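Local coordinates for hypothetical protein (Legionella pneumophila subsp. pneumophila, PDB 4JX2) that is of unknown function, a putative secreted protein whose fold combines alpha helices and a small mixed beta sheet in a new way, at residues P169-T177 and Y403-T412; Y184-Y192 and F212-Y223. All coordinates share one frame; numbering follows the deposited sequence.

Contact 1 (P169-T177 and Y403-T412); sequences PAWKPHLTT and YNKISIPGIT
Tyr403 turns one face of its ring to the backbone of Ala170, a CH-pi contact that starts the packing of an irregular C-terminal loop against the turns leading into helix 175-197. CA of Ala170 sits over the centre of that ring, 3.5 Å from the Tyr403 centroid and 10° off its normal, and a residue as small as alanine lets a flat ring come this close to the main chain. The ring gets there because CG of Tyr403 stands between its own backbone N and carbonyl carbon (chi1 48°), which swings it across to residues 169-170. Its hydroxyl end passes beside the Pro169 ring, with CB of Pro169 3.6 Å from OH of Tyr403.

His174, at the N-cap position of the helix, carries the second half of the contact. CB of Pro173 lies over one face of its imidazole, and two methyl groups meet the ring across the contact: Ile408 is long enough to bring CD1 to ND1 and CE1, while Thr412 offers its CG2 branch, 3.6 Å from CD2 of His174. Further on, CG2 of Ile411 lies 4.0 Å from CG2 of Thr177, which also touches O of Ile411. Thr412 has a second task, closing a turn within the loop: its OG1 accepts a 2.8 Å hydrogen bond from N of Ile408, nearly straight at 163°.

Contact 2 (Y184-Y192 and F212-Y223); sequences YACSMAGNY and FLNGNKTYPIPY
Tyr184 reaches along the loop with its phenol, and OH donates a hydrogen bond to O of Ile221 (2.6 Å), meeting a lone pair in the carbonyl plane. The edge of the Tyr219 ring points at the face of the Tyr184 ring in an offset edge-to-face pair, planes at 64°. The small methyl of Ala185 approaches the Tyr223 ring, CB to CE1 3.7 Å. Ser187 OG accepts from Tyr219 OH and is also bonded to Pro427 O.

CA of Met188, a selenomethionine, lies over the centre of the Tyr219 ring, and its extended chain, CG anti to the backbone N (chi1 178°), carries SE into Met-aromatic contacts with Phe212 and Tyr219. Here the loop after helix 205-213 folds back on helix 175-197, shaped by an Asx motif in which Asn216 OD1 accepts from N of Tyr219. One water bridges Met188 O and Asn216 ND2.

Beyond Ala189, whose CA and CB touch CE1 of the Phe212 ring, Asn191 ND2 bonds Val428 O and donates a bent bond (2.8 Å, 139°) to Tyr219 OH, giving that buried hydroxyl a second partner. At Tyr192, CB of Phe212 sits over the ring centre, 3.6 Å from the centroid.

In the fold
Helix 175-197 carries both contacts: contact 1 gathers around its N-terminal start and contact 2 lies further along it, their centres 22 Å apart and their nearest atoms about 7 Å apart. Both segments of contact 2 fall within the 225-residue span, half of it helix, whose ends contact 1 brings together. The C-terminal tail ties the two together, since Thr421 packs on Thr177 in contact 1 while Pro427, Val428 and Gln430 bond to Ser187 and Asn191 in contact 2. Helix 223-247 lies against both. Contact 2 also borders the dimer interface, where Asn214 OD1 bonds to Asn342 ND2 of the second subunit. With the function unknown, neither contact can be tied to an active site.

Contact 1 (P169-T177 and Y403-T412)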
loop_
_atom_site.group_PDB
_atom_site.type_symbol
_atom_site.label_atom_id
_atom_site.label_comp_id
_atom_site.label_asym_id
_atom_site.label_seq_id
_atom_site.Cartn_x
_atom_site.Cartn_y
_atom_site.Cartn_z
ATOM N N PRO A 169 26.306 -21.630 -1.779
ATOM C CA PRO A 169 26.533 -22.799 -0.890
ATOM C C PRO A 169 25.266 -23.558 -0.474
ATOM O O PRO A 169 25.347 -24.773 -0.351
ATOM C CB PRO A 169 27.267 -22.225 0.319
ATOM C CG PRO A 169 27.189 -20.729 0.176
ATOM C CD PRO A 169 26.934 -20.402 -1.240
ATOM N N ALA A 170 24.107 -22.894 -0.360
ATOM C CA ALA A 170 22.813 -23.514 -0.026
ATOM C C ALA A 170 22.331 -24.571 -1.069
ATOM O O ALA A 170 21.492 -25.433 -0.759
ATOM C CB ALA A 170 21.758 -22.426 0.108
ATOM N N TRP A 171 22.829 -24.454 -2.318
ATOM C CA TRP A 171 22.492 -25.343 -3.436
ATOM C C TRP A 171 23.410 -26.556 -3.495
ATOM O O TRP A 171 23.026 -27.572 -4.077
ATOM C CB TRP A 171 22.590 -24.584 -4.763
ATOM C CG TRP A 171 21.605 -23.457 -4.941
ATOM C CD1 TRP A 171 20.638 -23.043 -4.066
ATOM C CD2 TRP A 171 21.540 -22.567 -6.061
ATOM N NE1 TRP A 171 19.966 -21.962 -4.581
ATOM C CE2 TRP A 171 20.485 -21.663 -5.815
ATOM C CE3 TRP A 171 22.240 -22.479 -7.279
ATOM C CZ2 TRP A 171 20.126 -20.678 -6.734
ATOM C CZ3 TRP A 171 21.889 -21.495 -8.180
ATOM C CH2 TRP A 171 20.863 -20.596 -7.896
ATOM N N LYS A 172 24.628 -26.451 -2.907
ATOM C CA LYS A 172 25.637 -27.512 -2.901
ATOM C C LYS A 172 25.029 -28.917 -2.664
ATOM O O LYS A 172 25.326 -29.779 -3.482
ATOM C CB LYS A 172 26.767 -27.240 -1.895
ATOM C CG LYS A 172 28.115 -27.844 -2.297
ATOM C CD LYS A 172 29.071 -27.897 -1.100
ATOM C CE LYS A 172 30.462 -28.396 -1.440
ATOM N NZ LYS A 172 31.160 -28.964 -0.241
ATOM N N PRO A 173 24.130 -29.186 -1.668
ATOM C CA PRO A 173 23.592 -30.554 -1.523
ATOM C C PRO A 173 22.810 -31.103 -2.733
ATOM O O PRO A 173 22.645 -32.315 -2.824
ATOM C CB PRO A 173 22.637 -30.420 -0.326
ATOM C CG PRO A 173 23.105 -29.267 0.425
ATOM C CD PRO A 173 23.615 -28.310 -0.588
ATOM N N HIS A 174 22.328 -30.236 -3.650
ATOM C CA HIS A 174 21.471 -30.638 -4.772
ATOM C C HIS A 174 21.995 -30.265 -6.172
ATOM O O HIS A 174 21.233 -30.351 -7.138
ATOM C CB HIS A 174 20.087 -29.993 -4.578
ATOM C CG HIS A 174 19.620 -30.018 -3.154
ATOM N ND1 HIS A 174 19.690 -28.878 -2.344
ATOM C CD2 HIS A 174 19.146 -31.052 -2.421
ATOM C CE1 HIS A 174 19.224 -29.253 -1.164
ATOM N NE2 HIS A 174 18.874 -30.549 -1.163
ATOM N N LEU A 175 23.275 -29.910 -6.295
ATOM C CA LEU A 175 23.880 -29.490 -7.564
ATOM C C LEU A 175 23.579 -30.410 -8.753
ATOM O O LEU A 175 23.247 -29.891 -9.820
ATOM C CB LEU A 175 25.402 -29.304 -7.437
ATOM C CG LEU A 175 25.876 -28.055 -6.654
ATOM C CD1 LEU A 175 27.370 -27.869 -6.807
ATOM C CD2 LEU A 175 25.121 -26.747 -7.091
ATOM N N THR A 176 23.672 -31.743 -8.582
ATOM C CA THR A 176 23.419 -32.720 -9.652
ATOM C C THR A 176 21.961 -32.605 -10.112
ATOM O O THR A 176 21.728 -32.467 -11.317
ATOM C CB THR A 176 23.831 -34.148 -9.197
ATOM O OG1 THR A 176 25.257 -34.256 -9.290
ATOM C CG2 THR A 176 23.206 -35.263 -10.055
ATOM N N THR A 177 21.003 -32.620 -9.154
ATOM C CA THR A 177 19.560 -32.483 -9.376
ATOM C C THR A 177 19.247 -31.166 -10.101
ATOM O O THR A 177 18.512 -31.203 -11.088
ATOM C CB THR A 177 18.816 -32.549 -8.042
ATOM O OG1 THR A 177 19.298 -33.659 -7.283
ATOM C CG2 THR A 177 17.290 -32.610 -8.213
ATOM N N TYR A 403 20.497 -25.235 5.647
ATOM C CA TYR A 403 20.037 -25.712 4.328
ATOM C C TYR A 403 20.335 -27.229 4.062
ATOM O O TYR A 403 19.842 -27.784 3.070
ATOM C CB TYR A 403 20.621 -24.848 3.189
ATOM C CG TYR A 403 22.106 -24.586 3.287
ATOM C CD1 TYR A 403 23.034 -25.591 3.007
ATOM C CD2 TYR A 403 22.590 -23.315 3.600
ATOM C CE1 TYR A 403 24.404 -25.347 3.061
ATOM C CE2 TYR A 403 23.962 -23.054 3.644
ATOM C CZ TYR A 403 24.866 -24.076 3.375
ATOM O OH TYR A 403 26.223 -23.829 3.414
ATOM N N ASN A 404 21.139 -27.878 4.924
ATOM C CA ASN A 404 21.436 -29.295 4.783
ATOM C C ASN A 404 20.282 -30.111 5.369
ATOM O O ASN A 404 20.152 -31.306 5.057
ATOM C CB ASN A 404 22.759 -29.650 5.454
ATOM C CG ASN A 404 23.965 -28.912 4.887
ATOM O OD1 ASN A 404 24.535 -29.256 3.824
ATOM N ND2 ASN A 404 24.406 -27.892 5.608
ATOM N N LYS A 405 19.411 -29.461 6.170
ATOM C CA LYS A 405 18.279 -30.121 6.819
ATOM C C LYS A 405 16.924 -29.884 6.093
ATOM O O LYS A 405 15.963 -30.622 6.316
ATOM C CB LYS A 405 18.158 -29.647 8.289
ATOM C CG LYS A 405 19.350 -29.946 9.208
ATOM C CD LYS A 405 19.001 -29.465 10.620
ATOM C CE LYS A 405 20.161 -29.006 11.481
ATOM N NZ LYS A 405 19.699 -28.223 12.668
ATOM N N ILE A 406 16.844 -28.847 5.267
ATOM C CA ILE A 406 15.616 -28.427 4.594
ATOM C C ILE A 406 15.221 -29.328 3.417
ATOM O O ILE A 406 16.071 -29.966 2.789
ATOM C CB ILE A 406 15.727 -26.941 4.124
ATOM C CG1 ILE A 406 16.708 -26.756 2.946
ATOM C CG2 ILE A 406 16.025 -26.000 5.297
ATOM C CD1 ILE A 406 16.427 -25.569 2.055
ATOM N N SER A 407 13.913 -29.344 3.111
ATOM C CA SER A 407 13.384 -30.026 1.921
ATOM C C SER A 407 13.001 -28.951 0.930
ATOM O O SER A 407 12.689 -27.834 1.350
ATOM C CB SER A 407 12.210 -30.934 2.247
ATOM O OG SER A 407 11.199 -30.236 2.943
ATOM N N ILE A 408 13.132 -29.235 -0.379
ATOM C CA ILE A 408 12.846 -28.210 -1.385
ATOM C C ILE A 408 11.787 -28.705 -2.396
ATOM O O ILE A 408 12.146 -29.416 -3.346
ATOM C CB ILE A 408 14.155 -27.704 -2.102
ATOM C CG1 ILE A 408 15.288 -27.392 -1.087
ATOM C CG2 ILE A 408 13.856 -26.503 -2.999
ATOM C CD1 ILE A 408 16.548 -27.281 -1.657
ATOM N N PRO A 409 10.501 -28.300 -2.223
ATOM C CA PRO A 409 9.462 -28.672 -3.197
ATOM C C PRO A 409 9.840 -28.268 -4.622
ATOM O O PRO A 409 10.310 -27.155 -4.851
ATOM C CB PRO A 409 8.235 -27.907 -2.690
ATOM C CG PRO A 409 8.461 -27.800 -1.195
ATOM C CD PRO A 409 9.928 -27.461 -1.149
ATOM N N GLY A 410 9.694 -29.211 -5.549
ATOM C CA GLY A 410 10.057 -29.035 -6.954
ATOM C C GLY A 410 11.493 -29.439 -7.261
ATOM O O GLY A 410 11.901 -29.423 -8.423
ATOM N N ILE A 411 12.281 -29.796 -6.211
ATOM C CA ILE A 411 13.678 -30.214 -6.312
ATOM C C ILE A 411 13.858 -31.575 -5.636
ATOM O O ILE A 411 14.243 -32.544 -6.293
ATOM C CB ILE A 411 14.655 -29.146 -5.729
ATOM C CG1 ILE A 411 14.501 -27.762 -6.435
ATOM C CG2 ILE A 411 16.115 -29.653 -5.755
ATOM C CD1 ILE A 411 14.882 -27.739 -7.913
ATOM N N THR A 412 13.565 -31.652 -4.336
ATOM C CA THR A 412 13.727 -32.894 -3.566
ATOM C C THR A 412 12.406 -33.634 -3.390
ATOM O O THR A 412 12.418 -34.818 -3.055
ATOM C CB THR A 412 14.347 -32.609 -2.185
ATOM O OG1 THR A 412 13.470 -31.781 -1.422
ATOM C CG2 THR A 412 15.716 -31.970 -2.279
#

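Contact 2 (Y184-Y192 and F212-Y223)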
loop_
_atom_site.group_PDB
_atom_site.type_symbol
_atom_site.label_atom_id
_atom_site.label_comp_id
_atom_site.label_asym_id
_atom_site.label_seq_id
_atom_site.Cartn_x
_atom_site.Cartn_y
_atom_site.Cartn_z
ATOM N N TYR A 184 16.454 -30.854 -18.321
ATOM C CA TYR A 184 15.080 -31.337 -18.505
ATOM C C TYR A 184 14.138 -30.199 -18.953
ATOM O O TYR A 184 13.330 -30.383 -19.877
ATOM C CB TYR A 184 14.552 -31.962 -17.191
ATOM C CG TYR A 184 13.102 -32.387 -17.268
ATOM C CD1 TYR A 184 12.727 -33.544 -17.951
ATOM C CD2 TYR A 184 12.096 -31.624 -16.675
ATOM C CE1 TYR A 184 11.393 -33.937 -18.029
ATOM C CE2 TYR A 184 10.755 -32.004 -16.753
ATOM C CZ TYR A 184 10.412 -33.171 -17.419
ATOM O OH TYR A 184 9.099 -33.547 -17.513
ATOM N N ALA A 185 14.233 -29.036 -18.265
ATOM C CA ALA A 185 13.430 -27.849 -18.522
ATOM C C ALA A 185 13.669 -27.326 -19.932
ATOM O O ALA A 185 12.703 -27.102 -20.663
ATOM C CB ALA A 185 13.746 -26.776 -17.499
ATOM N N CYS A 186 14.945 -27.184 -20.340
ATOM C CA CYS A 186 15.305 -26.717 -21.684
ATOM C C CYS A 186 14.794 -27.684 -22.743
ATOM O O CYS A 186 14.191 -27.257 -23.728
ATOM C CB CYS A 186 16.809 -26.501 -21.808
ATOM S SG CYS A 186 17.444 -25.151 -20.782
ATOM N N SER A 187 15.004 -28.986 -22.517
ATOM C CA SER A 187 14.583 -30.048 -23.424
ATOM C C SER A 187 13.037 -30.054 -23.587
ATOM O O SER A 187 12.537 -30.110 -24.712
ATOM C CB SER A 187 15.090 -31.392 -22.908
ATOM O OG SER A 187 14.783 -32.443 -23.808
HETATM N N MSE A 188 12.298 -29.961 -22.467
HETATM C CA MSE A 188 10.844 -29.956 -22.467
HETATM C C MSE A 188 10.295 -28.727 -23.207
HETATM O O MSE A 188 9.570 -28.891 -24.189
HETATM C CB MSE A 188 10.339 -30.007 -21.026
HETATM C CG MSE A 188 8.845 -29.961 -20.915
HETATM SE SE MSE A 188 8.314 -30.251 -19.080
HETATM C CE MSE A 188 6.483 -30.783 -19.377
ATOM N N ALA A 189 10.650 -27.513 -22.745
ATOM C CA ALA A 189 10.210 -26.234 -23.317
ATOM C C ALA A 189 10.646 -26.059 -24.763
ATOM O O ALA A 189 9.853 -25.582 -25.575
ATOM C CB ALA A 189 10.743 -25.083 -22.481
ATOM N N GLY A 190 11.892 -26.439 -25.071
ATOM C CA GLY A 190 12.454 -26.373 -26.416
ATOM C C GLY A 190 11.690 -27.223 -27.406
ATOM O O GLY A 190 11.193 -26.712 -28.411
ATOM N N ASN A 191 11.528 -28.511 -27.100
ATOM C CA ASN A 191 10.798 -29.418 -27.990
ATOM C C ASN A 191 9.296 -29.113 -28.031
ATOM O O ASN A 191 8.660 -29.386 -29.050
ATOM C CB ASN A 191 11.054 -30.859 -27.637
ATOM C CG ASN A 191 12.448 -31.294 -28.011
ATOM O OD1 ASN A 191 12.906 -31.105 -29.149
ATOM N ND2 ASN A 191 13.139 -31.907 -27.067
ATOM N N TYR A 192 8.743 -28.489 -26.971
ATOM C CA TYR A 192 7.340 -28.097 -26.974
ATOM C C TYR A 192 7.163 -26.965 -28.002
ATOM O O TYR A 192 6.287 -27.057 -28.869
ATOM C CB TYR A 192 6.845 -27.684 -25.564
ATOM C CG TYR A 192 5.501 -26.989 -25.602
ATOM C CD1 TYR A 192 4.344 -27.686 -25.954
ATOM C CD2 TYR A 192 5.395 -25.620 -25.364
ATOM C CE1 TYR A 192 3.113 -27.042 -26.052
ATOM C CE2 TYR A 192 4.166 -24.963 -25.459
ATOM C CZ TYR A 192 3.025 -25.684 -25.793
ATOM O OH TYR A 192 1.810 -25.063 -25.919
ATOM N N PHE A 212 1.953 -28.748 -22.056
ATOM C CA PHE A 212 3.250 -28.355 -21.506
ATOM C C PHE A 212 3.267 -28.154 -19.963
ATOM O O PHE A 212 3.998 -28.867 -19.272
ATOM C CB PHE A 212 3.727 -27.077 -22.225
ATOM C CG PHE A 212 4.971 -26.453 -21.649
ATOM C CD1 PHE A 212 6.202 -27.098 -21.743
ATOM C CD2 PHE A 212 4.920 -25.214 -21.025
ATOM C CE1 PHE A 212 7.354 -26.512 -21.220
ATOM C CE2 PHE A 212 6.078 -24.640 -20.486
ATOM C CZ PHE A 212 7.293 -25.272 -20.638
ATOM N N LEU A 213 2.494 -27.195 -19.433
ATOM C CA LEU A 213 2.510 -26.893 -18.003
ATOM C C LEU A 213 2.209 -28.119 -17.129
ATOM O O LEU A 213 2.884 -28.315 -16.125
ATOM C CB LEU A 213 1.548 -25.736 -17.670
ATOM C CG LEU A 213 1.860 -24.389 -18.326
ATOM C CD1 LEU A 213 0.778 -23.379 -18.036
ATOM C CD2 LEU A 213 3.235 -23.869 -17.931
ATOM N N ASN A 214 1.254 -28.962 -17.536
ATOM C CA ASN A 214 0.841 -30.164 -16.787
ATOM C C ASN A 214 1.704 -31.390 -17.075
ATOM O O ASN A 214 1.594 -32.400 -16.370
ATOM C CB ASN A 214 -0.622 -30.500 -17.095
ATOM C CG ASN A 214 -1.592 -29.512 -16.516
ATOM O OD1 ASN A 214 -2.747 -29.439 -16.945
ATOM N ND2 ASN A 214 -1.152 -28.737 -15.523
ATOM N N GLY A 215 2.534 -31.289 -18.101
ATOM C CA GLY A 215 3.381 -32.386 -18.529
ATOM C C GLY A 215 2.765 -33.086 -19.721
ATOM O O GLY A 215 1.613 -32.812 -20.110
ATOM N N ASN A 216 3.553 -33.984 -20.315
ATOM C CA ASN A 216 3.175 -34.766 -21.474
ATOM C C ASN A 216 3.884 -36.131 -21.405
ATOM O O ASN A 216 4.723 -36.327 -20.524
ATOM C CB ASN A 216 3.496 -34.002 -22.764
ATOM C CG ASN A 216 4.938 -33.597 -22.932
ATOM O OD1 ASN A 216 5.838 -34.436 -23.065
ATOM N ND2 ASN A 216 5.172 -32.292 -23.016
ATOM N N LYS A 217 3.543 -37.064 -22.327
ATOM C CA LYS A 217 4.079 -38.431 -22.375
ATOM C C LYS A 217 5.615 -38.464 -22.393
ATOM O O LYS A 217 6.194 -39.263 -21.654
ATOM C CB LYS A 217 3.514 -39.223 -23.568
ATOM C CG LYS A 217 2.029 -39.581 -23.422
ATOM C CD LYS A 217 1.420 -39.980 -24.771
ATOM C CE LYS A 217 -0.071 -40.220 -24.728
ATOM N NZ LYS A 217 -0.620 -40.480 -26.087
ATOM N N THR A 218 6.269 -37.585 -23.188
ATOM C CA THR A 218 7.739 -37.525 -23.281
ATOM C C THR A 218 8.359 -36.882 -22.032
ATOM O O THR A 218 9.409 -37.333 -21.568
ATOM C CB THR A 218 8.142 -36.741 -24.524
ATOM O OG1 THR A 218 7.299 -37.129 -25.605
ATOM C CG2 THR A 218 9.609 -36.923 -24.884
ATOM N N TYR A 219 7.724 -35.825 -21.506
ATOM C CA TYR A 219 8.218 -35.085 -20.350
ATOM C C TYR A 219 7.168 -35.171 -19.213
ATOM O O TYR A 219 6.370 -34.249 -19.031
ATOM C CB TYR A 219 8.550 -33.639 -20.771
ATOM C CG TYR A 219 9.606 -33.571 -21.854
ATOM C CD1 TYR A 219 10.959 -33.645 -21.543
ATOM C CD2 TYR A 219 9.252 -33.432 -23.196
ATOM C CE1 TYR A 219 11.937 -33.593 -22.538
ATOM C CE2 TYR A 219 10.221 -33.370 -24.200
ATOM C CZ TYR A 219 11.564 -33.462 -23.866
ATOM O OH TYR A 219 12.533 -33.421 -24.847
ATOM N N PRO A 220 7.144 -36.305 -18.463
ATOM C CA PRO A 220 6.086 -36.519 -17.453
ATOM C C PRO A 220 6.088 -35.587 -16.244
ATOM O O PRO A 220 5.020 -35.428 -15.656
ATOM C CB PRO A 220 6.305 -37.972 -17.010
ATOM C CG PRO A 220 7.697 -38.267 -17.351
ATOM C CD PRO A 220 7.970 -37.519 -18.603
ATOM N N ILE A 221 7.239 -35.003 -15.858
ATOM C CA ILE A 221 7.281 -34.041 -14.756
ATOM C C ILE A 221 6.698 -32.730 -15.300
ATOM O O ILE A 221 7.248 -32.170 -16.255
ATOM C CB ILE A 221 8.693 -33.842 -14.143
ATOM C CG1 ILE A 221 9.287 -35.167 -13.625
ATOM C CG2 ILE A 221 8.650 -32.780 -13.024
ATOM C CD1 ILE A 221 10.830 -35.230 -13.710
ATOM N N PRO A 222 5.577 -32.228 -14.747
ATOM C CA PRO A 222 5.023 -30.955 -15.259
ATOM C C PRO A 222 6.037 -29.812 -15.235
ATOM O O PRO A 222 6.886 -29.778 -14.339
ATOM C CB PRO A 222 3.884 -30.647 -14.277
ATOM C CG PRO A 222 3.521 -31.953 -13.690
ATOM C CD PRO A 222 4.777 -32.761 -13.625
ATOM N N TYR A 223 5.917 -28.838 -16.169
ATOM C CA TYR A 223 6.764 -27.641 -16.121
ATOM C C TYR A 223 6.397 -26.821 -14.877
ATOM O O TYR A 223 7.241 -26.082 -14.363
ATOM C CB TYR A 223 6.684 -26.779 -17.389
ATOM C CG TYR A 223 7.903 -25.896 -17.495
ATOM C CD1 TYR A 223 9.111 -26.399 -17.974
ATOM C CD2 TYR A 223 7.881 -24.580 -17.030
ATOM C CE1 TYR A 223 10.261 -25.611 -18.009
ATOM C CE2 TYR A 223 9.028 -23.783 -17.053
ATOM C CZ TYR A 223 10.215 -24.306 -17.541
ATOM O OH TYR A 223 11.347 -23.532 -17.585
HETATM O O HOH W 1 7.339 -30.953 -24.569
#